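Side-chain contacts in beta-N-acetylhexosaminidase (Arthrobacter aurescens, PDB 3RCN), which probably hydrolyses terminal non-reducing N-acetyl-D-hexosamine residues from N-acetyl-beta-D-hexosaminides, as a member of glycosyl hydrolase family 20: residues A[111-116]-A[123-128]; A[149-154]-A[181-186]; A[200-205]-A[211-216]; A[478-483]-A[492-497]. All blocks are in the same frame, centred on the assembly; numbering follows the deposited sequence.

Contact 1. Residues A[111-116]-A[123-128]; sequences PAALRQ and EGWSVP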
# COMPACT_ATOMS: atom_id res chain seq x y z
N PRO A 111 10.82 15.81 7.49
CA PRO A 111 9.80 14.84 7.07
C PRO A 111 9.43 14.89 5.59
O PRO A 111 8.98 13.86 5.07
CB PRO A 111 8.58 15.21 7.93
CG PRO A 111 9.15 15.88 9.11
CD PRO A 111 10.33 16.66 8.59
N ALA A 112 9.61 16.03 4.92
CA ALA A 112 9.21 16.11 3.51
C ALA A 112 10.13 15.26 2.64
O ALA A 112 9.80 14.88 1.51
CB ALA A 112 9.17 17.54 3.01
N ALA A 113 11.30 14.95 3.19
CA ALA A 113 12.26 14.09 2.52
C ALA A 113 11.80 12.63 2.47
O ALA A 113 12.34 11.85 1.69
CB ALA A 113 13.60 14.19 3.21
N LEU A 114 10.79 12.28 3.27
CA LEU A 114 10.21 10.92 3.28
C LEU A 114 8.97 10.72 2.41
O LEU A 114 8.43 9.62 2.33
CB LEU A 114 9.86 10.52 4.71
CG LEU A 114 11.04 10.64 5.66
CD1 LEU A 114 10.60 10.42 7.09
CD2 LEU A 114 12.09 9.64 5.25
N ARG A 115 8.49 11.80 1.78
CA ARG A 115 7.36 11.70 0.88
C ARG A 115 7.79 11.07 -0.45
O ARG A 115 8.96 11.09 -0.81
CB ARG A 115 6.74 13.07 0.65
CG ARG A 115 6.30 13.77 1.92
CD ARG A 115 4.92 13.32 2.36
NE ARG A 115 4.51 13.98 3.61
CZ ARG A 115 3.30 13.83 4.16
NH1 ARG A 115 2.39 13.07 3.57
NH2 ARG A 115 3.01 14.46 5.29
N GLN A 116 6.83 10.52 -1.19
CA GLN A 116 7.11 9.92 -2.49
C GLN A 116 6.97 10.93 -3.64
O GLN A 116 7.29 10.61 -4.78
CB GLN A 116 6.22 8.69 -2.72
CG GLN A 116 6.39 7.57 -1.66
CD GLN A 116 5.47 6.37 -1.90
OE1 GLN A 116 5.39 5.83 -3.01
NE2 GLN A 116 4.76 5.95 -0.85
N GLU A 123 13.05 25.00 -3.82
CA GLU A 123 13.98 26.03 -4.29
C GLU A 123 15.33 25.73 -3.66
O GLU A 123 16.36 25.68 -4.33
CB GLU A 123 13.50 27.43 -3.92
CG GLU A 123 12.16 27.82 -4.54
CD GLU A 123 12.13 27.65 -6.05
OE1 GLU A 123 13.21 27.75 -6.69
OE2 GLU A 123 11.03 27.41 -6.60
N GLY A 124 15.29 25.49 -2.35
CA GLY A 124 16.43 24.92 -1.67
C GLY A 124 15.95 24.14 -0.47
O GLY A 124 14.86 24.38 0.07
N TRP A 125 16.76 23.17 -0.07
CA TRP A 125 16.54 22.48 1.18
C TRP A 125 17.79 22.74 1.96
O TRP A 125 18.83 23.06 1.38
CB TRP A 125 16.38 20.98 0.98
CG TRP A 125 15.20 20.56 0.20
CD1 TRP A 125 14.73 21.12 -0.95
CD2 TRP A 125 14.32 19.47 0.50
NE1 TRP A 125 13.61 20.44 -1.39
CE2 TRP A 125 13.34 19.43 -0.51
CE3 TRP A 125 14.26 18.53 1.53
CZ2 TRP A 125 12.31 18.48 -0.52
CZ3 TRP A 125 13.25 17.59 1.52
CH2 TRP A 125 12.29 17.57 0.50
N SER A 126 17.70 22.62 3.26
CA SER A 126 18.88 22.83 4.06
C SER A 126 19.17 21.69 5.01
O SER A 126 18.28 21.17 5.68
CB SER A 126 18.76 24.15 4.81
OG SER A 126 18.80 25.21 3.88
N VAL A 127 20.44 21.30 5.05
CA VAL A 127 20.93 20.36 6.05
C VAL A 127 21.76 21.12 7.08
O VAL A 127 22.75 21.74 6.74
CB VAL A 127 21.84 19.29 5.41
CG1 VAL A 127 21.07 18.01 5.19
CG2 VAL A 127 22.42 19.81 4.11
N PRO A 128 21.33 21.07 8.35
CA PRO A 128 22.14 21.69 9.40
C PRO A 128 23.55 21.10 9.39
O PRO A 128 23.70 19.93 9.08
CB PRO A 128 21.41 21.31 10.69
CG PRO A 128 20.47 20.20 10.31
CD PRO A 128 20.12 20.43 8.89
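Trp125 presses the rim of its six-membered ring against Ala112 and Ala113, joining strand 125-134 to a 3-10 turn in the alpha/beta domain of this family 20 hydrolase. The contact illustrates how an aromatic edge can pack on backbone as well as on side chains. CZ3 of Trp125 lies 3.7 Å from Ala113 N, and CH2 of the same ring is 3.8 Å from Ala112 O; both polar atoms sit near the ring plane, at its edge. The methyl groups add apolar contacts from opposite sides of that plane: Ala112 CB is 4.0 Å from Trp125 CH2, and Ala113 CB approaches Trp125 CZ3 to 3.8 Å. With CG anti to its carbonyl carbon (chi1 -64°), Trp125 carries the indole off the strand and across to the turn.

The next shell sets the ring's position. Trp55 meets it edge-to-face, while Leu109, at the end of helix 95-109, and Val120 also touch it, and backbone hydrogen bonding of Trp125 with Leu26 ties it to strand 16-26. Ala113 rests in turn on Leu106 of helix 95-109. Just past the turn, Arg115 forms salt bridges with Asp225 and Glu228 of the second subunit, placing the turn close to the subunit interface. The turn itself is drawn tight by Leu114 N, which donates to Pro111 O at 3.0 Å.

Contact 2. Residues A[149-154]-A[181-186]; sequences RHFMPK and GWRMQI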
# COMPACT_ATOMS: atom_id res chain seq x y z
N ARG A 149 -1.92 -15.42 9.72
CA ARG A 149 -3.22 -15.17 10.32
C ARG A 149 -4.05 -14.20 9.46
O ARG A 149 -5.18 -14.51 9.09
CB ARG A 149 -3.07 -14.71 11.76
CG ARG A 149 -2.99 -15.84 12.77
CD ARG A 149 -1.84 -16.82 12.49
NE ARG A 149 -1.75 -17.82 13.55
CZ ARG A 149 -1.00 -17.71 14.64
NH1 ARG A 149 -0.23 -16.63 14.82
NH2 ARG A 149 -1.00 -18.66 15.56
N HIS A 150 -3.48 -13.04 9.14
CA HIS A 150 -4.08 -12.15 8.15
C HIS A 150 -3.10 -11.81 7.03
O HIS A 150 -2.02 -11.25 7.26
CB HIS A 150 -4.67 -10.89 8.78
CG HIS A 150 -5.96 -11.15 9.48
ND1 HIS A 150 -6.05 -11.34 10.84
CD2 HIS A 150 -7.22 -11.33 8.99
CE1 HIS A 150 -7.31 -11.60 11.16
NE2 HIS A 150 -8.03 -11.60 10.06
N PHE A 151 -3.50 -12.19 5.82
CA PHE A 151 -2.69 -11.98 4.64
C PHE A 151 -2.51 -10.49 4.42
O PHE A 151 -3.48 -9.73 4.40
CB PHE A 151 -3.38 -12.61 3.43
CG PHE A 151 -2.71 -12.29 2.14
CD1 PHE A 151 -1.51 -12.90 1.80
CD2 PHE A 151 -3.28 -11.38 1.26
CE1 PHE A 151 -0.88 -12.62 0.60
CE2 PHE A 151 -2.66 -11.08 0.05
CZ PHE A 151 -1.46 -11.70 -0.28
N MSE A 152 -1.26 -10.07 4.26
CA MSE A 152 -0.98 -8.68 3.96
C MSE A 152 -0.65 -8.52 2.47
O MSE A 152 0.29 -9.13 1.96
CB MSE A 152 0.14 -8.12 4.83
CG MSE A 152 0.40 -6.65 4.53
SE MSE A 152 1.65 -5.74 5.73
CE MSE A 152 0.48 -5.61 7.30
N PRO A 153 -1.43 -7.70 1.76
CA PRO A 153 -1.13 -7.54 0.34
C PRO A 153 0.29 -7.04 0.13
O PRO A 153 0.84 -6.31 0.96
CB PRO A 153 -2.16 -6.51 -0.11
CG PRO A 153 -3.31 -6.67 0.88
CD PRO A 153 -2.62 -6.93 2.18
N LYS A 154 0.89 -7.47 -0.98
CA LYS A 154 2.28 -7.16 -1.32
C LYS A 154 2.63 -5.66 -1.24
O LYS A 154 3.70 -5.30 -0.73
CB LYS A 154 2.58 -7.72 -2.71
CG LYS A 154 4.00 -7.52 -3.19
CD LYS A 154 4.27 -8.40 -4.41
CE LYS A 154 3.53 -7.90 -5.67
NZ LYS A 154 4.13 -6.64 -6.20
N GLY A 181 -3.89 -20.43 7.59
CA GLY A 181 -3.59 -20.21 6.18
C GLY A 181 -2.13 -20.50 5.86
O GLY A 181 -1.29 -20.49 6.74
N TRP A 182 -1.85 -20.70 4.57
CA TRP A 182 -0.52 -20.96 4.03
C TRP A 182 -0.28 -19.95 2.88
O TRP A 182 -1.01 -19.94 1.89
CB TRP A 182 -0.45 -22.40 3.51
CG TRP A 182 0.87 -22.76 2.87
CD1 TRP A 182 1.35 -22.33 1.67
CD2 TRP A 182 1.88 -23.65 3.40
NE1 TRP A 182 2.58 -22.87 1.42
CE2 TRP A 182 2.93 -23.68 2.47
CE3 TRP A 182 1.98 -24.41 4.57
CZ2 TRP A 182 4.09 -24.45 2.67
CZ3 TRP A 182 3.13 -25.17 4.77
CH2 TRP A 182 4.17 -25.18 3.83
N ARG A 183 0.71 -19.07 3.04
CA ARG A 183 0.87 -17.94 2.12
C ARG A 183 1.88 -18.12 1.00
O ARG A 183 2.07 -17.23 0.17
CB ARG A 183 1.22 -16.67 2.89
CG ARG A 183 0.27 -16.30 3.99
CD ARG A 183 -1.16 -16.29 3.53
NE ARG A 183 -2.06 -16.05 4.66
CZ ARG A 183 -3.35 -16.37 4.65
NH1 ARG A 183 -3.87 -16.92 3.57
NH2 ARG A 183 -4.11 -16.14 5.71
N MSE A 184 2.57 -19.25 0.96
CA MSE A 184 3.63 -19.37 -0.02
C MSE A 184 3.34 -20.40 -1.11
O MSE A 184 3.11 -21.58 -0.83
CB MSE A 184 4.96 -19.64 0.65
CG MSE A 184 6.10 -19.62 -0.35
SE MSE A 184 7.75 -20.38 0.36
CE MSE A 184 8.82 -20.22 -1.27
N GLN A 185 3.36 -19.95 -2.35
CA GLN A 185 3.10 -20.83 -3.47
C GLN A 185 4.26 -21.80 -3.66
O GLN A 185 5.42 -21.39 -3.73
CB GLN A 185 2.89 -19.99 -4.73
CG GLN A 185 3.03 -20.75 -6.02
CD GLN A 185 2.98 -19.81 -7.21
OE1 GLN A 185 1.97 -19.74 -7.92
NE2 GLN A 185 4.08 -19.06 -7.44
N ILE A 186 3.93 -23.09 -3.70
CA ILE A 186 4.91 -24.15 -3.94
C ILE A 186 4.51 -24.89 -5.21
O ILE A 186 3.39 -25.39 -5.33
CB ILE A 186 4.96 -25.17 -2.78
CG1 ILE A 186 5.27 -24.49 -1.45
CG2 ILE A 186 6.02 -26.21 -3.06
CD1 ILE A 186 6.65 -23.91 -1.38
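Phe151 and Arg183 meet across two largely irregular backbone segments, their CA atoms 7.4 Å apart, while Arg149 CA and Gly181 CA come to 6.5 Å. Segment 149-154 leads from strand 140-146 into helix 154-166, within a beta-alpha-beta unit of the catalytic TIM barrel, and 181-186 follows the next strand of that unit.

The meeting of the two side chains shows how an arginine can be packed through its flat surface. Phe151 CB stands 3.9 Å above the guanidinium plane of Arg183, over its centre, and Gly181 CA lies against the opposite face, nearer the rim. Further back along the chain, Arg183 CD touches Phe151 CD1 at 3.8 Å, the ring and guanidinium planes being turned 66° apart. A bend at chi2 (-50°) helps bring the guanidinium beside Phe151 CB. Arg149 O lies near the plane of the guanidinium, 3.9 Å from Arg183 NH2, a proximity rather than a bond; this carbonyl accepts from Arg199 NH2.

The polar grip on Arg183 comes from further out: NE donates to Val147 O and NH1 to Gly219 O. The polar end of Arg149 has other partners, with NE on Gln180 and NH1 in a salt bridge to Asp146, and its side chain lies about 6 Å from that of Glu316, the predicted proton donor. Lined on both faces by carbon, the buried guanidinium of Arg183 is probably held against rotation, its charge met in the bonds named here by backbone carbonyls rather than by an acid.

Contact 3. Residues A[200-205]-A[211-216]; sequences RESSLG and VFDGRP. With SO4 (sulfate ion), chain B.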
# COMPACT_ATOMS: atom_id res chain seq x y z
N ARG A 200 -12.78 -20.25 5.50
CA ARG A 200 -14.19 -19.89 5.44
C ARG A 200 -14.52 -18.62 6.22
O ARG A 200 -15.25 -17.74 5.73
CB ARG A 200 -15.01 -21.03 6.03
CG ARG A 200 -16.17 -21.45 5.20
CD ARG A 200 -15.94 -22.83 4.64
NE ARG A 200 -16.55 -22.98 3.32
CZ ARG A 200 -16.27 -23.96 2.47
NH1 ARG A 200 -15.38 -24.89 2.81
NH2 ARG A 200 -16.87 -24.01 1.29
N GLU A 201 -14.02 -18.53 7.44
CA GLU A 201 -14.26 -17.37 8.28
C GLU A 201 -13.16 -17.20 9.32
O GLU A 201 -12.11 -17.85 9.24
CB GLU A 201 -15.63 -17.43 8.93
CG GLU A 201 -16.02 -18.78 9.48
CD GLU A 201 -17.29 -18.73 10.33
OE1 GLU A 201 -17.98 -17.68 10.32
OE2 GLU A 201 -17.59 -19.74 11.00
N SER A 202 -13.39 -16.31 10.28
CA SER A 202 -12.39 -15.98 11.29
C SER A 202 -13.05 -15.73 12.63
O SER A 202 -14.13 -15.14 12.70
CB SER A 202 -11.64 -14.71 10.89
OG SER A 202 -11.02 -14.84 9.62
N SER A 203 -12.40 -16.17 13.70
CA SER A 203 -12.80 -15.77 15.03
C SER A 203 -12.83 -14.27 15.11
O SER A 203 -11.93 -13.58 14.63
CB SER A 203 -11.84 -16.29 16.10
OG SER A 203 -11.85 -17.70 16.15
N LEU A 204 -13.86 -13.76 15.76
CA LEU A 204 -13.96 -12.34 16.02
C LEU A 204 -13.58 -12.09 17.48
O LEU A 204 -14.34 -12.42 18.39
CB LEU A 204 -15.39 -11.87 15.76
CG LEU A 204 -15.65 -10.40 16.05
CD1 LEU A 204 -14.68 -9.56 15.22
CD2 LEU A 204 -17.10 -10.05 15.77
N GLY A 205 -12.41 -11.49 17.71
CA GLY A 205 -11.90 -11.35 19.06
C GLY A 205 -11.19 -12.62 19.50
O GLY A 205 -10.85 -13.46 18.66
N VAL A 211 -17.14 -16.47 18.80
CA VAL A 211 -17.96 -15.77 17.81
C VAL A 211 -17.15 -15.59 16.53
O VAL A 211 -15.94 -15.38 16.58
CB VAL A 211 -18.50 -14.41 18.35
CG1 VAL A 211 -17.50 -13.77 19.29
CG2 VAL A 211 -18.86 -13.45 17.19
N PHE A 212 -17.84 -15.66 15.39
CA PHE A 212 -17.19 -15.65 14.08
C PHE A 212 -17.74 -14.57 13.14
O PHE A 212 -18.88 -14.13 13.28
CB PHE A 212 -17.34 -17.02 13.43
CG PHE A 212 -16.58 -18.09 14.14
CD1 PHE A 212 -17.12 -18.73 15.25
CD2 PHE A 212 -15.32 -18.46 13.71
CE1 PHE A 212 -16.41 -19.72 15.91
CE2 PHE A 212 -14.61 -19.45 14.36
CZ PHE A 212 -15.16 -20.08 15.47
N ASP A 213 -16.93 -14.16 12.18
CA ASP A 213 -17.29 -13.01 11.35
C ASP A 213 -17.97 -13.34 10.00
O ASP A 213 -18.29 -12.44 9.25
CB ASP A 213 -16.07 -12.12 11.10
CG ASP A 213 -15.01 -12.81 10.26
OD1 ASP A 213 -15.27 -13.92 9.73
OD2 ASP A 213 -13.90 -12.25 10.12
N GLY A 214 -18.14 -14.62 9.68
CA GLY A 214 -18.81 -15.01 8.45
C GLY A 214 -18.08 -14.60 7.17
O GLY A 214 -18.62 -14.76 6.07
N ARG A 215 -16.87 -14.07 7.30
CA ARG A 215 -16.16 -13.48 6.16
C ARG A 215 -14.94 -14.31 5.74
O ARG A 215 -13.97 -14.43 6.49
CB ARG A 215 -15.71 -12.06 6.52
CG ARG A 215 -15.07 -11.24 5.39
CD ARG A 215 -14.34 -10.03 5.96
NE ARG A 215 -13.71 -9.20 4.93
CZ ARG A 215 -14.23 -8.06 4.46
NH1 ARG A 215 -15.39 -7.61 4.94
NH2 ARG A 215 -13.58 -7.36 3.53
N PRO A 216 -14.99 -14.88 4.53
CA PRO A 216 -13.83 -15.58 3.98
C PRO A 216 -12.59 -14.70 4.07
O PRO A 216 -12.70 -13.47 3.97
CB PRO A 216 -14.23 -15.78 2.52
CG PRO A 216 -15.69 -15.95 2.56
CD PRO A 216 -16.16 -14.99 3.65
S SO4 B . -9.89 -8.32 2.80
O1 SO4 B . -10.18 -9.75 2.70
O2 SO4 B . -10.25 -7.66 1.55
O3 SO4 B . -10.68 -7.77 3.90
O4 SO4 B . -8.47 -8.11 3.08
O HOH W 1 -12.44 -13.20 8.02
O HOH W 2 -13.99 -17.81 17.68
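Leu204 N donates to Val211 O at 2.8 Å, almost straight (177°), and Asp213 N adds a backbone bond to Ser202 O at 3.0 Å. Between them Ser203 and Phe212 form a single beta bridge.

Asp213 chi1 (66°) sets CG between the backbone N and the carbonyl carbon, which lets OD1 accept from Ser202 N at 3.1 Å and from Arg215 N at 2.9 Å, through opposite faces of the carboxylate. The second bond makes an Asx turn, in a catalytic-domain loop between strands 198-199 and 217-218. Glu201 OE1 accepts a weak bond from Gly214 N, while its carboxylate packs on Phe212 CB, the ring plane inclined 23° to it.

One water accepts from Ser202 OG, itself bonded to Arg199, and donates to Asp213 OD2 and Arg215 O. An alanine at Asp213 removes the carboxylate, which would probably leave Ser202 N and Arg215 N without that acceptor and the water short of a partner.

Apolar packing brings Leu204 CB to Val211 CG2 at 4.1 Å.

Arg215 forms a salt bridge with Asp462 of the second subunit, and its NH2 donates to O3 of a sulfate ion, probably from the crystallisation liquor, also held by Ser463 and Arg465 of that subunit.

Contact 4. Residues A[478-483]-A[492-497]; sequences ISEVFW and DEFLTR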
# COMPACT_ATOMS: atom_id res chain seq x y z
N ILE A 478 11.59 0.71 20.28
CA ILE A 478 12.32 -0.54 20.13
C ILE A 478 13.51 -0.39 19.17
O ILE A 478 14.59 -0.89 19.45
CB ILE A 478 11.38 -1.68 19.70
CG1 ILE A 478 10.58 -2.18 20.91
CG2 ILE A 478 12.14 -2.83 19.11
CD1 ILE A 478 9.21 -2.70 20.58
N SER A 479 13.32 0.29 18.05
CA SER A 479 14.42 0.45 17.10
C SER A 479 15.60 1.15 17.76
O SER A 479 16.76 0.89 17.41
CB SER A 479 13.99 1.21 15.83
OG SER A 479 13.85 2.61 16.06
N GLU A 480 15.31 2.04 18.71
CA GLU A 480 16.37 2.74 19.44
C GLU A 480 17.07 1.81 20.43
O GLU A 480 18.30 1.79 20.54
CB GLU A 480 15.81 3.97 20.17
CG GLU A 480 16.89 4.75 20.91
CD GLU A 480 16.64 6.25 20.97
OE1 GLU A 480 16.49 6.88 19.90
OE2 GLU A 480 16.61 6.81 22.09
N VAL A 481 16.27 1.03 21.15
CA VAL A 481 16.81 0.04 22.06
C VAL A 481 17.78 -0.89 21.33
O VAL A 481 18.84 -1.21 21.85
CB VAL A 481 15.69 -0.77 22.75
CG1 VAL A 481 16.26 -1.94 23.54
CG2 VAL A 481 14.83 0.14 23.64
N PHE A 482 17.44 -1.28 20.10
CA PHE A 482 18.30 -2.18 19.31
C PHE A 482 19.53 -1.50 18.70
O PHE A 482 20.58 -2.13 18.58
CB PHE A 482 17.52 -2.84 18.17
CG PHE A 482 16.41 -3.73 18.63
CD1 PHE A 482 16.13 -3.88 19.97
CD2 PHE A 482 15.63 -4.41 17.70
CE1 PHE A 482 15.10 -4.71 20.39
CE2 PHE A 482 14.60 -5.24 18.10
CZ PHE A 482 14.33 -5.39 19.46
N TRP A 483 19.35 -0.29 18.19
CA TRP A 483 20.45 0.46 17.59
C TRP A 483 21.37 1.26 18.53
O TRP A 483 22.60 1.12 18.47
CB TRP A 483 19.91 1.40 16.49
CG TRP A 483 21.00 2.12 15.81
CD1 TRP A 483 21.62 3.26 16.23
CD2 TRP A 483 21.65 1.73 14.60
NE1 TRP A 483 22.60 3.62 15.34
CE2 TRP A 483 22.65 2.69 14.33
CE3 TRP A 483 21.49 0.66 13.72
CZ2 TRP A 483 23.48 2.62 13.22
CZ3 TRP A 483 22.32 0.59 12.61
CH2 TRP A 483 23.30 1.56 12.37
N ASP A 492 11.82 10.32 29.17
CA ASP A 492 11.26 11.67 29.04
C ASP A 492 11.94 12.43 27.91
O ASP A 492 11.29 13.18 27.18
CB ASP A 492 11.39 12.45 30.35
CG ASP A 492 10.52 11.88 31.45
OD1 ASP A 492 9.42 11.37 31.15
OD2 ASP A 492 10.95 11.95 32.63
N GLU A 493 13.24 12.22 27.78
CA GLU A 493 14.00 12.85 26.72
C GLU A 493 13.56 12.29 25.37
O GLU A 493 13.32 13.05 24.42
CB GLU A 493 15.50 12.61 26.94
CG GLU A 493 16.40 13.42 26.04
CD GLU A 493 16.57 12.81 24.65
OE1 GLU A 493 16.83 11.58 24.57
OE2 GLU A 493 16.43 13.56 23.66
N PHE A 494 13.45 10.97 25.29
CA PHE A 494 12.98 10.27 24.09
C PHE A 494 11.65 10.81 23.59
O PHE A 494 11.46 10.99 22.39
CB PHE A 494 12.86 8.77 24.37
CG PHE A 494 12.31 7.97 23.22
CD1 PHE A 494 13.12 7.63 22.14
CD2 PHE A 494 10.99 7.55 23.22
CE1 PHE A 494 12.61 6.90 21.08
CE2 PHE A 494 10.47 6.82 22.15
CZ PHE A 494 11.28 6.49 21.08
N LEU A 495 10.72 11.07 24.51
CA LEU A 495 9.38 11.56 24.17
C LEU A 495 9.42 12.84 23.37
O LEU A 495 8.70 13.00 22.38
CB LEU A 495 8.56 11.80 25.42
CG LEU A 495 7.72 10.63 25.90
CD1 LEU A 495 6.73 11.12 26.94
CD2 LEU A 495 7.01 10.00 24.72
N THR A 496 10.25 13.77 23.83
CA THR A 496 10.39 15.07 23.19
C THR A 496 10.89 14.91 21.76
O THR A 496 10.49 15.66 20.88
CB THR A 496 11.31 16.01 24.01
OG1 THR A 496 12.68 15.64 23.81
CG2 THR A 496 10.97 15.93 25.49
N ARG A 497 11.76 13.95 21.51
CA ARG A 497 12.15 13.68 20.14
C ARG A 497 11.01 13.02 19.34
O ARG A 497 10.79 13.34 18.16
CB ARG A 497 13.43 12.86 20.08
CG ARG A 497 14.64 13.65 20.54
CD ARG A 497 15.91 12.85 20.43
NE ARG A 497 15.99 11.80 21.44
CZ ARG A 497 16.28 10.53 21.18
NH1 ARG A 497 16.53 10.16 19.92
NH2 ARG A 497 16.33 9.64 22.16
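Glu480 and Arg497 meet with their flat groups nearly coplanar, 11° apart, as the centre of a salt-bridge network that joins helix 474-483 to helix 491-508. It is a worked example of one guanidinium shared between two carboxylates. The approach is end-on: Arg497 NH2 donates to Glu480 OE2 at 2.8 Å, and Arg497 NH1 makes the longer bond to Glu480 OE1, 3.3 Å. Each oxygen uses its syn lone pair, and both lie close to the guanidinium plane.

Glu493, one helical turn before Arg497, takes a different edge of the same group. Here the grip is side-on, with Arg497 NE bonded to Glu493 OE2 at 2.9 Å and NH2 to Glu493 OE1 at 3.1 Å, the carboxylate oxygens tilted out of the guanidinium plane. NH2 is therefore shared by both acids. A fold in the Arg497 chain at chi3 (-72°) turns the head back so that it can serve Glu493 on its own helix while reaching across to Glu480. A leucine in its place takes away the cation between Glu480 and Glu493, which would probably leave two like charges without their shared counterion and weaken the tie between the helices.

Phe494 completes the contact from another direction: its ring is almost perpendicular to the Glu480 carboxylate (84°), with CD1 3.6 Å from Glu480 OE2, and it stacks on Tyr432. The hydroxyl of that tyrosine hydrogen-bonds Glu480 OE2, and Ala13 N does the same for OE1.

Overall arrangement
From the N terminus onward the four contacts follow one another in series; none encloses or crosses another. Contact 1 closes a short loop between helix 95-109 and strand 125-134 in the domain ahead of the barrel. Contact 2 spans a longer excursion through helix 154-166 and strand 171-178, tying barrel loops together near the predicted active site. Contact 3 folds the next loop, 200-216, back on itself; its centre is about 17 Å from that of contact 2, with nearest atoms about 4 Å apart. Contact 4, about 32 Å from contact 2 between centres, joins helices 474-483 and 491-508 on the opposite side of the chain's centre from contact 2. Contacts 1, 2 and 3 all touch the second subunit.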